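Side-chain contacts in ribonucleoside-diphosphate reductase subunit beta (PDB 6ZJK), which forms the diiron-binding R2 subunit of a ribonucleotide reductase, the enzyme that reduces ribonucleoside diphosphates to deoxyribonucleotides: residues E182-E187 with H191-A196; M198-L203 with V243-I248; Q270-G275 with L309-I314. One frame throughout, in Å; residues are numbered along the deposited sequence.

Interaction 1 (E182-E187 with H191-A196); sequences EKFNKE and HNFLRA
Asn192 meets Glu187 through a nearly straight hydrogen bond. Its ND2 donates to the backbone O of Glu187 over 3.1 Å, with an N-H...O angle of 177°. The acceptor lies in the amide plane of Asn192, and the donor in turn lies in the carbonyl plane of Glu187. CG of Lys183 lies over a face of this amide, 3.9 Å from ND2 of Asn192. The apolar half of the contact is built by Phe184 and Phe193, whose side chains run side by side in the same direction. CZ of Phe184 comes to 3.5 Å from CD1 of Phe193, at the edge of the Phe193 ring, while CA of Phe193 sits over one face of the Phe184 ring. The centroids are 5.4 Å apart and the planes are inclined by 58°, an oblique pairing. In both, CG is anti to the backbone N (chi1 173° in Phe184), which fits the two side chains running the same way.

The two helices form an antiparallel helical hairpin with a very short connection, and their local axes approach to 8.8 Å. Glu187 is the first residue to leave helical geometry after helix 168-186. Within the connection, the carboxylate of Glu189 (OE2) accepts a hydrogen bond from the backbone N of Asn192. Tyr120 meets Phe184 edge-to-face, and Asn185, on the same helix, bonds Lys25 of the second subunit. A carbonyl at a helix end is therefore satisfied by a buried side-chain amide from the next helix, which joins the hairpin by a directional bond as well as by ring packing.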
loop_
_atom_site.group_PDB
_atom_site.type_symbol
_atom_site.label_atom_id
_atom_site.label_comp_id
_atom_site.label_asym_id
_atom_site.label_seq_id
_atom_site.Cartn_x
_atom_site.Cartn_y
_atom_site.Cartn_z
ATOM N N GLU A 182 11.514 11.413 10.831
ATOM C CA GLU A 182 10.626 12.037 11.811
ATOM C C GLU A 182 10.793 13.552 11.833
ATOM O O GLU A 182 9.858 14.275 12.197
ATOM C CB GLU A 182 10.881 11.413 13.187
ATOM C CG GLU A 182 10.016 11.922 14.342
ATOM C CD GLU A 182 8.679 11.197 14.456
ATOM O OE1 GLU A 182 7.762 11.757 15.093
ATOM O OE2 GLU A 182 8.548 10.064 13.936
ATOM N N LYS A 183 11.906 14.084 11.326
ATOM C CA LYS A 183 11.911 15.540 11.330
ATOM C C LYS A 183 10.988 16.090 10.249
ATOM O O LYS A 183 10.284 17.085 10.463
ATOM C CB LYS A 183 13.336 16.036 11.095
ATOM C CG LYS A 183 13.497 17.537 10.936
ATOM C CD LYS A 183 14.446 18.146 11.938
ATOM C CE LYS A 183 14.156 19.629 12.055
ATOM N NZ LYS A 183 14.548 20.144 13.408
ATOM N N PHE A 184 10.620 15.325 9.243
ATOM C CA PHE A 184 9.627 15.794 8.315
ATOM C C PHE A 184 8.275 15.499 8.849
ATOM O O PHE A 184 7.385 16.298 8.723
ATOM C CB PHE A 184 9.787 15.122 6.971
ATOM C CG PHE A 184 8.692 15.440 6.007
ATOM C CD1 PHE A 184 8.487 16.719 5.582
ATOM C CD2 PHE A 184 7.883 14.456 5.520
ATOM C CE1 PHE A 184 7.495 17.019 4.696
ATOM C CE2 PHE A 184 6.887 14.752 4.628
ATOM C CZ PHE A 184 6.694 16.034 4.217
ATOM N N ASN A 185 8.132 14.333 9.451
ATOM C CA ASN A 185 6.861 13.920 10.007
ATOM C C ASN A 185 6.263 14.934 10.946
ATOM O O ASN A 185 5.072 15.103 11.002
ATOM C CB ASN A 185 6.992 12.599 10.727
ATOM C CG ASN A 185 5.662 12.071 11.191
ATOM O OD1 ASN A 185 4.642 12.406 10.643
ATOM N ND2 ASN A 185 5.672 11.268 12.229
ATOM N N LYS A 186 7.110 15.595 11.694
ATOM C CA LYS A 186 6.575 16.590 12.608
ATOM C C LYS A 186 6.743 18.010 12.087
ATOM O O LYS A 186 6.015 18.906 12.521
ATOM C CB LYS A 186 7.238 16.436 13.976
ATOM C CG LYS A 186 6.879 15.105 14.647
ATOM C CD LYS A 186 7.284 15.077 16.116
ATOM C CE LYS A 186 7.216 16.462 16.745
ATOM N NZ LYS A 186 6.737 16.422 18.141
ATOM N N GLU A 187 7.558 18.239 11.058
ATOM C CA GLU A 187 7.717 19.593 10.531
ATOM C C GLU A 187 7.742 19.543 9.006
ATOM O O GLU A 187 8.814 19.532 8.391
ATOM C CB GLU A 187 9.002 20.227 11.068
ATOM C CG GLU A 187 9.164 21.731 10.817
ATOM C CD GLU A 187 10.620 22.102 10.551
ATOM O OE1 GLU A 187 10.860 22.951 9.655
ATOM O OE2 GLU A 187 11.517 21.559 11.240
ATOM N N HIS A 191 12.551 21.691 2.651
ATOM C CA HIS A 191 13.912 21.181 2.790
ATOM C C HIS A 191 13.924 19.860 3.550
ATOM O O HIS A 191 14.646 18.926 3.173
ATOM C CB HIS A 191 14.799 22.213 3.477
ATOM C CG HIS A 191 15.072 23.413 2.628
ATOM N ND1 HIS A 191 14.321 24.567 2.716
ATOM C CD2 HIS A 191 15.965 23.620 1.631
ATOM C CE1 HIS A 191 14.768 25.447 1.838
ATOM N NE2 HIS A 191 15.762 24.896 1.165
ATOM N N ASN A 192 13.131 19.760 4.623
ATOM C CA ASN A 192 12.988 18.485 5.315
ATOM C C ASN A 192 12.426 17.410 4.397
ATOM O O ASN A 192 12.771 16.229 4.532
ATOM C CB ASN A 192 12.099 18.646 6.546
ATOM C CG ASN A 192 12.731 19.526 7.607
ATOM O OD1 ASN A 192 13.950 19.690 7.645
ATOM N ND2 ASN A 192 11.909 20.067 8.497
ATOM N N PHE A 193 11.592 17.799 3.460
ATOM C CA PHE A 193 10.985 16.861 2.540
ATOM C C PHE A 193 12.014 16.287 1.593
ATOM O O PHE A 193 12.054 15.100 1.410
ATOM C CB PHE A 193 9.823 17.534 1.815
ATOM C CG PHE A 193 9.165 16.689 0.781
ATOM C CD1 PHE A 193 8.275 15.721 1.127
ATOM C CD2 PHE A 193 9.413 16.899 -0.538
ATOM C CE1 PHE A 193 7.665 14.946 0.173
ATOM C CE2 PHE A 193 8.821 16.129 -1.502
ATOM C CZ PHE A 193 7.938 15.155 -1.145
ATOM N N LEU A 194 12.864 17.128 1.023
ATOM C CA LEU A 194 13.891 16.685 0.097
ATOM C C LEU A 194 14.997 15.878 0.759
ATOM O O LEU A 194 15.530 14.983 0.172
ATOM C CB LEU A 194 14.481 17.848 -0.661
ATOM C CG LEU A 194 13.563 18.610 -1.601
ATOM C CD1 LEU A 194 14.256 19.833 -2.143
ATOM C CD2 LEU A 194 13.065 17.743 -2.728
ATOM N N ARG A 195 15.327 16.205 1.997
ATOM C CA ARG A 195 16.329 15.452 2.728
ATOM C C ARG A 195 15.760 14.053 3.015
ATOM O O ARG A 195 16.445 13.081 2.917
ATOM C CB ARG A 195 16.760 16.177 3.993
ATOM C CG ARG A 195 17.558 17.438 3.761
ATOM C CD ARG A 195 18.243 17.939 5.019
ATOM N NE ARG A 195 17.479 18.988 5.670
ATOM C CZ ARG A 195 17.666 20.284 5.463
ATOM N NH1 ARG A 195 18.589 20.699 4.628
ATOM N NH2 ARG A 195 16.918 21.171 6.080
ATOM N N ALA A 196 14.475 13.959 3.243
ATOM C CA ALA A 196 13.882 12.671 3.462
ATOM C C ALA A 196 13.859 11.827 2.205
ATOM O O ALA A 196 13.933 10.643 2.271
ATOM C CB ALA A 196 12.513 12.805 4.008
#

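Interaction 2 (M198-L203 with V243-I248); sequences MANYIL and VLFQNI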
loop_
_atom_site.group_PDB
_atom_site.type_symbol
_atom_site.label_atom_id
_atom_site.label_comp_id
_atom_site.label_asym_id
_atom_site.label_seq_id
_atom_site.Cartn_x
_atom_site.Cartn_y
_atom_site.Cartn_z
ATOM N N MET A 198 16.112 11.913 -0.130
ATOM C CA MET A 198 17.467 11.463 -0.316
ATOM C C MET A 198 17.784 10.352 0.686
ATOM O O MET A 198 18.429 9.433 0.368
ATOM C CB MET A 198 18.418 12.671 -0.277
ATOM C CG MET A 198 19.867 12.455 -0.595
ATOM S SD MET A 198 20.351 11.753 -2.110
ATOM C CE MET A 198 21.967 11.222 -1.744
ATOM N N ALA A 199 17.246 10.443 1.883
ATOM C CA ALA A 199 17.421 9.410 2.896
ATOM C C ALA A 199 16.903 8.073 2.415
ATOM O O ALA A 199 17.559 7.084 2.526
ATOM C CB ALA A 199 16.729 9.805 4.136
ATOM N N ASN A 200 15.706 8.066 1.863
ATOM C CA ASN A 200 15.150 6.895 1.289
ATOM C C ASN A 200 16.038 6.283 0.273
ATOM O O ASN A 200 16.210 5.130 0.264
ATOM C CB ASN A 200 13.919 7.288 0.530
ATOM C CG ASN A 200 12.676 6.859 1.178
ATOM O OD1 ASN A 200 12.330 5.730 1.123
ATOM N ND2 ASN A 200 11.994 7.777 1.790
ATOM N N TYR A 201 16.545 7.087 -0.652
ATOM C CA TYR A 201 17.416 6.631 -1.722
ATOM C C TYR A 201 18.654 5.959 -1.151
ATOM O O TYR A 201 19.029 4.927 -1.561
ATOM C CB TYR A 201 17.739 7.792 -2.689
ATOM C CG TYR A 201 18.570 7.457 -3.884
ATOM C CD1 TYR A 201 18.205 6.490 -4.730
ATOM C CD2 TYR A 201 19.727 8.144 -4.162
ATOM C CE1 TYR A 201 18.975 6.163 -5.787
ATOM C CE2 TYR A 201 20.489 7.834 -5.237
ATOM C CZ TYR A 201 20.098 6.850 -6.048
ATOM O OH TYR A 201 20.789 6.476 -7.089
ATOM N N ILE A 202 19.241 6.555 -0.149
ATOM C CA ILE A 202 20.398 5.980 0.504
ATOM C C ILE A 202 20.066 4.639 1.147
ATOM O O ILE A 202 20.713 3.691 0.898
ATOM C CB ILE A 202 20.967 6.932 1.532
ATOM C CG1 ILE A 202 21.663 8.075 0.835
ATOM C CG2 ILE A 202 21.925 6.212 2.435
ATOM C CD1 ILE A 202 21.848 9.276 1.683
ATOM N N LEU A 203 18.976 4.602 1.882
ATOM C CA LEU A 203 18.516 3.410 2.568
ATOM C C LEU A 203 18.404 2.229 1.672
ATOM O O LEU A 203 18.942 1.242 1.934
ATOM C CB LEU A 203 17.226 3.675 3.293
ATOM C CG LEU A 203 16.514 2.520 3.995
ATOM C CD1 LEU A 203 15.565 3.034 5.022
ATOM C CD2 LEU A 203 15.840 1.551 3.098
ATOM N N VAL A 243 15.122 2.865 -8.912
ATOM C CA VAL A 243 14.793 3.608 -10.081
ATOM C C VAL A 243 13.619 4.528 -9.885
ATOM O O VAL A 243 13.584 5.561 -10.432
ATOM C CB VAL A 243 14.538 2.741 -11.255
ATOM C CG1 VAL A 243 14.320 3.618 -12.438
ATOM C CG2 VAL A 243 15.721 1.869 -11.509
ATOM N N LEU A 244 12.662 4.139 -9.078
ATOM C CA LEU A 244 11.540 5.026 -8.767
ATOM C C LEU A 244 12.030 6.309 -8.106
ATOM O O LEU A 244 11.720 7.416 -8.566
ATOM C CB LEU A 244 10.512 4.308 -7.881
ATOM C CG LEU A 244 9.288 5.072 -7.342
ATOM C CD1 LEU A 244 8.497 5.694 -8.481
ATOM C CD2 LEU A 244 8.387 4.157 -6.549
ATOM N N PHE A 245 12.832 6.176 -7.062
ATOM C CA PHE A 245 13.368 7.340 -6.377
ATOM C C PHE A 245 14.347 8.149 -7.257
ATOM O O PHE A 245 14.387 9.302 -7.185
ATOM C CB PHE A 245 13.902 7.023 -4.980
ATOM C CG PHE A 245 12.840 7.068 -3.914
ATOM C CD1 PHE A 245 11.939 6.098 -3.808
ATOM C CD2 PHE A 245 12.725 8.121 -3.077
ATOM C CE1 PHE A 245 10.960 6.154 -2.886
ATOM C CE2 PHE A 245 11.735 8.181 -2.148
ATOM C CZ PHE A 245 10.860 7.194 -2.054
ATOM N N GLN A 246 15.099 7.503 -8.100
ATOM C CA GLN A 246 15.948 8.225 -9.055
ATOM C C GLN A 246 15.114 9.178 -9.919
ATOM O O GLN A 246 15.476 10.346 -10.119
ATOM C CB GLN A 246 16.716 7.216 -9.923
ATOM C CG GLN A 246 17.915 6.549 -9.204
ATOM C CD GLN A 246 18.558 5.387 -9.984
ATOM O OE1 GLN A 246 18.145 5.071 -11.110
ATOM N NE2 GLN A 246 19.602 4.760 -9.385
ATOM N N ASN A 247 13.989 8.688 -10.437
ATOM C CA ASN A 247 13.125 9.505 -11.283
ATOM C C ASN A 247 12.369 10.565 -10.495
ATOM O O ASN A 247 12.199 11.694 -10.974
ATOM C CB ASN A 247 12.158 8.609 -12.032
ATOM C CG ASN A 247 12.782 8.045 -13.262
ATOM O OD1 ASN A 247 12.708 8.663 -14.312
ATOM N ND2 ASN A 247 13.376 6.879 -13.164
ATOM N N ILE A 248 11.915 10.240 -9.286
ATOM C CA ILE A 248 11.249 11.252 -8.474
ATOM C C ILE A 248 12.195 12.420 -8.213
ATOM O O ILE A 248 11.808 13.587 -8.343
ATOM C CB ILE A 248 10.713 10.643 -7.158
ATOM C CG1 ILE A 248 9.530 9.695 -7.417
ATOM C CG2 ILE A 248 10.246 11.739 -6.228
ATOM C CD1 ILE A 248 8.971 9.013 -6.104
#
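Helices 190-220 and 225-255 run nearly antiparallel here, their local axes 9.8 Å apart at closest and at 152°, and the nearest backbone approach puts CA of Tyr201 6.2 Å from CA of Phe245. Gln246 donates through NE2 to the hydroxyl oxygen of Tyr201 over 3.1 Å; the N-H...O angle is 153°, and the oxygen lies somewhat off the plane of the amide, which itself stands steeply to the ring. The aliphatic part of the same glutamine adds to the grip, its CG coming to 3.6 Å from CE1 of Tyr201. The chain of Gln246 is extended beyond CG, which carries NE2 to the phenol oxygen. That oxygen has a second polar partner, since the hydroxyl also hydrogen-bonds the backbone O of Arg310.

These helices belong to the helical bundle that holds the diiron site of R2 proteins: Glu204 of one, and Glu238 and His241 of the other, bind iron. Asn200 lies one turn before Glu204, and its side chain is about 7 Å from an iron ion. Across the interface its CB touches CE2 of Phe245 at 3.6 Å, and its CG is 3.7 Å from CZ of the same ring. Amide and ring planes differ by only 20°, so the two flat groups run almost parallel, although the approach of CB is oblique to the ring. The polar atoms of this amide have other partners: OD1 accepts from NE2 of Gln110 in helix 90-118, and ND2 makes a weak bond to the carbonyl of Ala196. From helix 124-151, Gln133 packs on Phe245.

Interaction 3 (Q270-G275 with L309-I314); sequences QMMRMG and LRLVAI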
loop_
_atom_site.group_PDB
_atom_site.type_symbol
_atom_site.label_atom_id
_atom_site.label_comp_id
_atom_site.label_asym_id
_atom_site.label_seq_id
_atom_site.Cartn_x
_atom_site.Cartn_y
_atom_site.Cartn_z
ATOM N N GLN A 270 26.915 14.838 1.020
ATOM C CA GLN A 270 27.384 14.585 2.352
ATOM C C GLN A 270 26.536 13.585 3.103
ATOM O O GLN A 270 27.023 12.907 3.966
ATOM C CB GLN A 270 27.464 15.850 3.159
ATOM C CG GLN A 270 28.581 16.758 2.725
ATOM C CD GLN A 270 29.937 16.113 2.707
ATOM O OE1 GLN A 270 30.433 15.721 3.722
ATOM N NE2 GLN A 270 30.552 16.052 1.553
ATOM N N MET A 271 25.263 13.480 2.746
ATOM C CA MET A 271 24.352 12.541 3.335
ATOM C C MET A 271 24.809 11.205 2.893
ATOM O O MET A 271 24.852 10.316 3.650
ATOM C CB MET A 271 22.927 12.785 2.861
ATOM C CG MET A 271 22.260 14.001 3.455
ATOM S SD MET A 271 20.499 14.130 3.216
ATOM C CE MET A 271 19.935 12.656 3.965
ATOM N N MET A 272 25.149 11.056 1.652
ATOM C CA MET A 272 25.636 9.821 1.183
ATOM C C MET A 272 26.975 9.447 1.844
ATOM O O MET A 272 27.209 8.315 2.090
ATOM C CB MET A 272 25.757 9.912 -0.295
ATOM C CG MET A 272 26.308 8.740 -0.995
ATOM S SD MET A 272 25.360 7.243 -0.914
ATOM C CE MET A 272 24.204 7.362 -2.229
ATOM N N ARG A 273 27.850 10.423 2.077
ATOM C CA ARG A 273 29.129 10.200 2.723
ATOM C C ARG A 273 28.920 9.623 4.111
ATOM O O ARG A 273 29.515 8.681 4.451
ATOM C CB ARG A 273 29.961 11.477 2.787
ATOM C CG ARG A 273 31.413 11.256 3.188
ATOM C CD ARG A 273 32.190 12.506 3.486
ATOM N NE ARG A 273 31.540 13.250 4.542
ATOM C CZ ARG A 273 31.796 13.074 5.817
ATOM N NH1 ARG A 273 32.720 12.212 6.159
ATOM N NH2 ARG A 273 31.150 13.740 6.751
ATOM N N MET A 274 28.047 10.225 4.883
ATOM C CA MET A 274 27.875 9.688 6.198
ATOM C C MET A 274 27.203 8.349 6.157
ATOM O O MET A 274 27.650 7.419 6.748
ATOM C CB MET A 274 26.983 10.587 6.989
ATOM C CG MET A 274 27.540 11.931 7.351
ATOM S SD MET A 274 28.763 11.890 8.665
ATOM C CE MET A 274 29.198 13.612 8.727
ATOM N N GLY A 275 26.265 8.088 5.283
ATOM C CA GLY A 275 25.667 6.801 5.151
ATOM C C GLY A 275 26.657 5.759 4.809
ATOM O O GLY A 275 26.576 4.714 5.334
ATOM N N LEU A 309 28.076 4.616 -8.033
ATOM C CA LEU A 309 26.977 4.347 -8.961
ATOM C C LEU A 309 25.731 5.137 -8.569
ATOM O O LEU A 309 25.076 5.745 -9.418
ATOM C CB LEU A 309 26.646 2.849 -8.975
ATOM C CG LEU A 309 27.727 1.785 -9.221
ATOM C CD1 LEU A 309 27.084 0.386 -9.211
ATOM C CD2 LEU A 309 28.509 2.023 -10.487
ATOM N N ARG A 310 25.390 5.139 -7.274
ATOM C CA ARG A 310 24.163 5.791 -6.830
ATOM C C ARG A 310 24.202 7.291 -7.081
ATOM O O ARG A 310 23.217 7.868 -7.551
ATOM C CB ARG A 310 23.924 5.518 -5.346
ATOM C CG ARG A 310 23.951 4.062 -4.964
ATOM C CD ARG A 310 22.971 3.219 -5.782
ATOM N NE ARG A 310 22.916 1.844 -5.285
ATOM C CZ ARG A 310 22.984 0.760 -6.056
ATOM N NH1 ARG A 310 23.112 0.881 -7.369
ATOM N NH2 ARG A 310 22.936 -0.450 -5.505
ATOM N N LEU A 311 25.344 7.936 -6.812
ATOM C CA LEU A 311 25.432 9.381 -6.979
ATOM C C LEU A 311 25.402 9.766 -8.453
ATOM O O LEU A 311 24.707 10.716 -8.839
ATOM C CB LEU A 311 26.694 9.927 -6.297
ATOM C CG LEU A 311 26.658 10.011 -4.762
ATOM C CD1 LEU A 311 27.929 10.659 -4.216
ATOM C CD2 LEU A 311 25.455 10.765 -4.257
ATOM N N VAL A 312 26.123 9.021 -9.296
ATOM C CA VAL A 312 26.155 9.204 -10.747
ATOM C C VAL A 312 24.740 9.207 -11.311
ATOM O O VAL A 312 24.425 9.951 -12.251
ATOM C CB VAL A 312 27.016 8.103 -11.391
ATOM C CG1 VAL A 312 26.607 7.882 -12.840
ATOM C CG2 VAL A 312 28.493 8.458 -11.292
ATOM N N ALA A 313 23.959 8.253 -10.806
ATOM C CA ALA A 313 22.608 8.002 -11.306
ATOM C C ALA A 313 21.643 9.145 -11.021
ATOM O O ALA A 313 20.587 9.213 -11.658
ATOM C CB ALA A 313 22.061 6.703 -10.729
ATOM N N ILE A 314 21.959 10.029 -10.080
ATOM C CA ILE A 314 21.160 11.228 -9.881
ATOM C C ILE A 314 21.946 12.488 -10.257
ATOM O O ILE A 314 21.617 13.589 -9.806
ATOM C CB ILE A 314 20.601 11.298 -8.451
ATOM C CG1 ILE A 314 21.704 11.136 -7.404
ATOM C CG2 ILE A 314 19.602 10.162 -8.237
ATOM C CD1 ILE A 314 21.239 11.453 -6.014
#
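The shortest side-chain hydrogen bond within the two segments, 2.8 Å from Arg273 NE to Gln270 OE1, stays inside 270-275, whereas Met272 of that segment makes the purely apolar reach to Arg310 and Leu311. The Arg273 bond has an N-H...O angle of 150°, and its donor stands above the carbonyl plane of Gln270 instead of on a lone pair. It ties two side chains on successive turns of helix 262-287, and NH1 of Arg273 adds a salt bridge to Glu277.

Across the contact, the terminal methyl CE of Met272 comes to 3.6 Å from CB of Arg310. Further back along the same side chain, CG of Met272 lies 3.9 Å from CD2 of Leu311, and CB of Met272 is 4.1 Å from the same CD2 methyl of Leu311. The Met272 and Leu311 side chains overlap alongside, running in opposing directions. The thioether is folded at both later torsions (chi2 64°, chi3 86°), and this hook brings CE round to the base of Arg310 while leaving CG to face the leucine.

Arg310 offers only the start of its side chain here. The bend at chi2 turns the guanidinium off to helix 190-220, where NE donates to the carbonyl of Gly205 and the group makes a cation-pi contact with Tyr209. Ile206 of that helix packs on both Met272 and Arg310, so three helices meet at this point, and Leu319 from a loop touches Leu311.

No hydrogen bond joins the two segments. Segments 270-275 and 309-314 meet through carbon-to-carbon contacts, burying 132 Å² between them, while the charge of Arg310 is probably stabilised by the third helix.

Interactions 1 and 2 share helix 190-220, with segments adjoining in sequence: the first holds its beginning to helix 168-186, the second its next turns to helix 225-255. Interaction 2 is the core contact, its centre about 8 Å from the centre of the chain and near the iron site; interaction 1 lies farthest out, at about 18 Å, and includes the exposed Lys183. Interaction 3, at about 14 Å, joins two later helices. NE2 of Gln246 packs against CB of Ala313, and Ile202 on Met271, whose methyl also touches Arg195 of interaction 1. Chemistry differs: interactions 1 and 2 each combine an amide donor with aromatic packing, and interaction 3 is apolar between its segments.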